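Local coordinates for protein B-agarase (Saccharophagus degradans, PDB 4BQ2) that hydrolyses agarose as an exo-beta-agarase of glycoside hydrolase family 50, at residues K501-S515 / F552-T564. Numbering follows the deposited sequence.
Sequences KAQYGIPIHTLGRPS and FDLGVDVKALPVT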
# COMPACT_ATOMS: atom_id res chain seq x y z
N LYS A 501 9.92 -20.27 8.39
CA LYS A 501 8.57 -20.77 8.60
C LYS A 501 7.47 -19.86 8.10
O LYS A 501 6.40 -20.36 7.67
CB LYS A 501 8.33 -21.12 10.06
CG LYS A 501 9.11 -22.37 10.49
CD LYS A 501 8.76 -22.74 11.91
CE LYS A 501 9.66 -23.84 12.43
NZ LYS A 501 9.15 -24.30 13.74
N ALA A 502 7.71 -18.54 8.14
CA ALA A 502 6.72 -17.59 7.59
C ALA A 502 6.73 -17.72 6.08
O ALA A 502 5.70 -17.81 5.44
CB ALA A 502 7.05 -16.16 8.00
N GLN A 503 7.92 -17.73 5.51
CA GLN A 503 8.08 -17.85 4.06
C GLN A 503 7.38 -19.10 3.49
O GLN A 503 6.72 -19.05 2.41
CB GLN A 503 9.56 -17.82 3.67
CG GLN A 503 9.75 -18.16 2.19
CD GLN A 503 10.79 -17.32 1.46
OE1 GLN A 503 11.64 -17.87 0.77
NE2 GLN A 503 10.66 -15.98 1.54
N TYR A 504 7.48 -20.21 4.22
CA TYR A 504 6.89 -21.48 3.79
C TYR A 504 5.58 -21.78 4.50
O TYR A 504 5.21 -22.94 4.74
CB TYR A 504 7.92 -22.64 3.93
CG TYR A 504 9.06 -22.43 2.97
CD1 TYR A 504 8.85 -22.45 1.59
CD2 TYR A 504 10.33 -22.11 3.43
CE1 TYR A 504 9.89 -22.20 0.69
CE2 TYR A 504 11.39 -21.87 2.55
CZ TYR A 504 11.15 -21.92 1.18
OH TYR A 504 12.15 -21.67 0.30
N GLY A 505 4.86 -20.71 4.84
CA GLY A 505 3.62 -20.86 5.60
C GLY A 505 2.55 -21.68 4.89
O GLY A 505 1.81 -22.40 5.55
N ILE A 506 2.44 -21.55 3.56
CA ILE A 506 1.43 -22.34 2.82
C ILE A 506 1.75 -23.85 2.87
O ILE A 506 0.88 -24.64 3.19
CB ILE A 506 1.18 -21.81 1.39
CG1 ILE A 506 0.53 -20.41 1.46
CG2 ILE A 506 0.24 -22.73 0.62
CD1 ILE A 506 0.43 -19.73 0.10
N PRO A 507 3.01 -24.25 2.54
CA PRO A 507 3.36 -25.66 2.73
C PRO A 507 3.16 -26.15 4.17
O PRO A 507 2.58 -27.20 4.37
CB PRO A 507 4.83 -25.72 2.33
CG PRO A 507 4.90 -24.72 1.23
CD PRO A 507 4.03 -23.56 1.72
N ILE A 508 3.61 -25.37 5.15
CA ILE A 508 3.54 -25.80 6.54
C ILE A 508 2.08 -26.00 6.95
O ILE A 508 1.70 -27.07 7.43
CB ILE A 508 4.30 -24.81 7.44
CG1 ILE A 508 5.80 -24.95 7.18
CG2 ILE A 508 3.92 -24.94 8.92
CD1 ILE A 508 6.66 -23.96 7.94
N HIS A 509 1.25 -24.98 6.75
CA HIS A 509 -0.17 -25.08 7.11
C HIS A 509 -0.91 -26.20 6.36
O HIS A 509 -1.74 -26.92 6.94
CB HIS A 509 -0.88 -23.75 6.87
CG HIS A 509 -2.29 -23.70 7.42
ND1 HIS A 509 -3.37 -24.24 6.76
CD2 HIS A 509 -2.78 -23.14 8.56
CE1 HIS A 509 -4.47 -24.04 7.47
NE2 HIS A 509 -4.14 -23.38 8.57
N THR A 510 -0.63 -26.35 5.07
CA THR A 510 -1.34 -27.35 4.28
C THR A 510 -0.91 -28.77 4.63
O THR A 510 -1.76 -29.69 4.67
CB THR A 510 -1.17 -27.08 2.78
OG1 THR A 510 -1.51 -25.71 2.54
CG2 THR A 510 -2.10 -27.99 1.97
N LEU A 511 0.39 -28.95 4.87
CA LEU A 511 0.91 -30.27 5.28
C LEU A 511 0.28 -30.70 6.60
O LEU A 511 0.10 -31.89 6.84
CB LEU A 511 2.43 -30.26 5.39
CG LEU A 511 3.16 -30.35 4.04
CD1 LEU A 511 4.65 -30.10 4.23
CD2 LEU A 511 2.89 -31.68 3.35
N GLY A 512 -0.07 -29.71 7.42
CA GLY A 512 -0.78 -29.93 8.69
C GLY A 512 -2.19 -30.47 8.53
O GLY A 512 -2.76 -31.00 9.49
N ARG A 513 -2.75 -30.36 7.33
CA ARG A 513 -4.13 -30.79 7.06
C ARG A 513 -4.22 -32.18 6.41
O ARG A 513 -3.29 -32.62 5.72
CB ARG A 513 -4.86 -29.75 6.16
CG ARG A 513 -4.91 -28.34 6.73
CD ARG A 513 -5.38 -27.33 5.68
NE ARG A 513 -6.80 -27.48 5.28
CZ ARG A 513 -7.39 -26.77 4.31
NH1 ARG A 513 -6.69 -25.84 3.64
NH2 ARG A 513 -8.68 -26.95 4.02
N PRO A 514 -5.35 -32.88 6.62
CA PRO A 514 -5.67 -34.12 5.91
C PRO A 514 -5.82 -33.91 4.39
O PRO A 514 -6.29 -32.85 3.95
CB PRO A 514 -7.03 -34.52 6.50
CG PRO A 514 -7.61 -33.26 7.05
CD PRO A 514 -6.43 -32.47 7.54
N SER A 515 -5.43 -34.92 3.60
CA SER A 515 -5.62 -34.87 2.15
C SER A 515 -7.08 -34.90 1.71
O SER A 515 -7.45 -34.26 0.72
CB SER A 515 -4.86 -36.02 1.47
OG SER A 515 -3.46 -35.93 1.72
N PHE A 552 0.34 -40.26 7.21
CA PHE A 552 0.84 -39.01 6.66
C PHE A 552 -0.33 -38.18 6.11
O PHE A 552 -0.41 -36.96 6.34
CB PHE A 552 1.86 -39.28 5.55
CG PHE A 552 2.25 -38.04 4.82
CD1 PHE A 552 3.24 -37.21 5.33
CD2 PHE A 552 1.59 -37.68 3.65
CE1 PHE A 552 3.61 -36.06 4.66
CE2 PHE A 552 1.95 -36.51 2.98
CZ PHE A 552 2.96 -35.71 3.49
N ASP A 553 -1.23 -38.85 5.40
CA ASP A 553 -2.39 -38.19 4.76
C ASP A 553 -3.51 -37.76 5.70
O ASP A 553 -4.54 -37.25 5.24
CB ASP A 553 -2.94 -39.03 3.61
CG ASP A 553 -2.05 -38.96 2.37
OD1 ASP A 553 -1.30 -37.97 2.20
OD2 ASP A 553 -2.10 -39.92 1.57
N LEU A 554 -3.30 -37.95 7.01
CA LEU A 554 -4.20 -37.38 8.03
C LEU A 554 -3.81 -35.95 8.38
O LEU A 554 -4.56 -35.26 9.06
CB LEU A 554 -4.17 -38.20 9.33
CG LEU A 554 -4.55 -39.68 9.27
CD1 LEU A 554 -4.17 -40.32 10.61
CD2 LEU A 554 -6.03 -39.86 8.96
N GLY A 555 -2.64 -35.51 7.94
CA GLY A 555 -2.11 -34.23 8.35
C GLY A 555 -0.98 -34.42 9.33
O GLY A 555 -1.07 -35.22 10.26
N VAL A 556 0.10 -33.68 9.12
CA VAL A 556 1.31 -33.78 9.93
C VAL A 556 1.71 -32.37 10.35
O VAL A 556 1.81 -31.47 9.50
CB VAL A 556 2.48 -34.35 9.09
CG1 VAL A 556 3.81 -34.22 9.83
CG2 VAL A 556 2.18 -35.79 8.67
N ASP A 557 1.94 -32.21 11.66
CA ASP A 557 2.29 -30.92 12.28
C ASP A 557 3.80 -30.54 12.13
O ASP A 557 4.60 -30.51 13.09
CB ASP A 557 1.80 -30.93 13.74
CG ASP A 557 2.04 -29.63 14.45
OD1 ASP A 557 2.12 -28.56 13.81
OD2 ASP A 557 2.13 -29.67 15.70
N VAL A 558 4.17 -30.23 10.90
CA VAL A 558 5.54 -29.82 10.57
C VAL A 558 5.88 -28.49 11.22
O VAL A 558 7.05 -28.14 11.36
CB VAL A 558 5.77 -29.82 9.05
CG1 VAL A 558 5.83 -31.25 8.53
CG2 VAL A 558 4.68 -29.04 8.33
N LYS A 559 4.85 -27.77 11.65
CA LYS A 559 4.99 -26.44 12.23
C LYS A 559 5.88 -26.45 13.46
O LYS A 559 6.59 -25.50 13.71
CB LYS A 559 3.60 -25.89 12.54
CG LYS A 559 3.53 -24.62 13.36
CD LYS A 559 2.10 -24.08 13.34
CE LYS A 559 1.03 -25.18 13.40
NZ LYS A 559 0.87 -25.87 14.72
N ALA A 560 5.84 -27.55 14.23
CA ALA A 560 6.70 -27.67 15.41
C ALA A 560 8.13 -28.18 15.12
O ALA A 560 8.98 -28.15 16.01
CB ALA A 560 6.00 -28.53 16.47
N LEU A 561 8.41 -28.61 13.89
CA LEU A 561 9.75 -29.10 13.52
C LEU A 561 10.69 -27.97 13.12
O LEU A 561 10.28 -27.03 12.43
CB LEU A 561 9.68 -30.12 12.37
CG LEU A 561 8.69 -31.29 12.47
CD1 LEU A 561 8.63 -32.12 11.19
CD2 LEU A 561 9.06 -32.16 13.67
N PRO A 562 11.98 -28.07 13.51
CA PRO A 562 12.94 -27.05 13.07
C PRO A 562 13.13 -27.16 11.56
O PRO A 562 13.04 -28.26 11.01
CB PRO A 562 14.23 -27.41 13.81
CG PRO A 562 14.10 -28.85 14.19
CD PRO A 562 12.62 -29.17 14.27
N VAL A 563 13.36 -26.03 10.90
CA VAL A 563 13.60 -26.07 9.45
C VAL A 563 15.00 -26.64 9.17
O VAL A 563 16.00 -26.06 9.57
CB VAL A 563 13.44 -24.70 8.77
CG1 VAL A 563 13.34 -24.88 7.26
CG2 VAL A 563 12.18 -23.98 9.27
N THR A 564 15.03 -27.79 8.51
CA THR A 564 16.27 -28.48 8.13
C THR A 564 16.39 -28.44 6.61
O THR A 564 15.47 -27.98 5.92
CB THR A 564 16.26 -29.95 8.59
OG1 THR A 564 15.13 -30.61 8.00
CG2 THR A 564 16.20 -30.04 10.09
O HOH W 1 10.91 -25.79 15.62
O HOH W 2 2.07 -27.95 10.18
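With chi1 at -70° and every later torsion near 180°, the chain of Lys501 runs fully extended to the 3-10 segment 558-560 and the residue after it, where its ammonium group collects backbone oxygens. NZ donates to Lys559 O at 2.8 Å and more weakly to Leu561 O, while a water bridges it to Ala560 O. A long, flexible cation suits this place: it serves two carbonyls directly and a third through water while laying its methylenes along Val563, whose CG2 sits 3.7 Å from Lys501 CG as the two side chains run past each other in opposite directions. Ile508 places its CG2 branch anti to the backbone N, against Lys559 CB and CA, and the two side chains cross at about a right angle. A second water joins Ile508 O to Lys559 N. Val558, short and beta-branched, has CG2 in van der Waals contact with both Ile508 O and Leu511 CB, and the longer Leu511 reaches with CD2 to Phe552 CZ at 4.0 Å.

Toward Ser515 backbone contacts predominate. Val556 N binds Leu511 O at 2.9 Å, almost straight at 174°, an oxygen that also accepts from Arg521; Ser515 N binds Asp553 O at 3.0 Å. Between these bonds Gly555, at positive phi and without a side chain, brings CA within 3.3 Å of Arg513 O. Ser515 OG lies 3.0 Å from Asp553 OD1, a carboxylate oxygen also bonded to Ser525, while OD2 pairs with Lys529.

The loop between helices 549-552 and 565-593 thus lies along helix 505-511 and its exit: Leu511 and Phe552 both touch Leu528 of helix 519-532, Leu511 and Val558 meet Trp542 of helix 535-542, and Ile508 and Val558 rest on Tyr571 of helix 565-593.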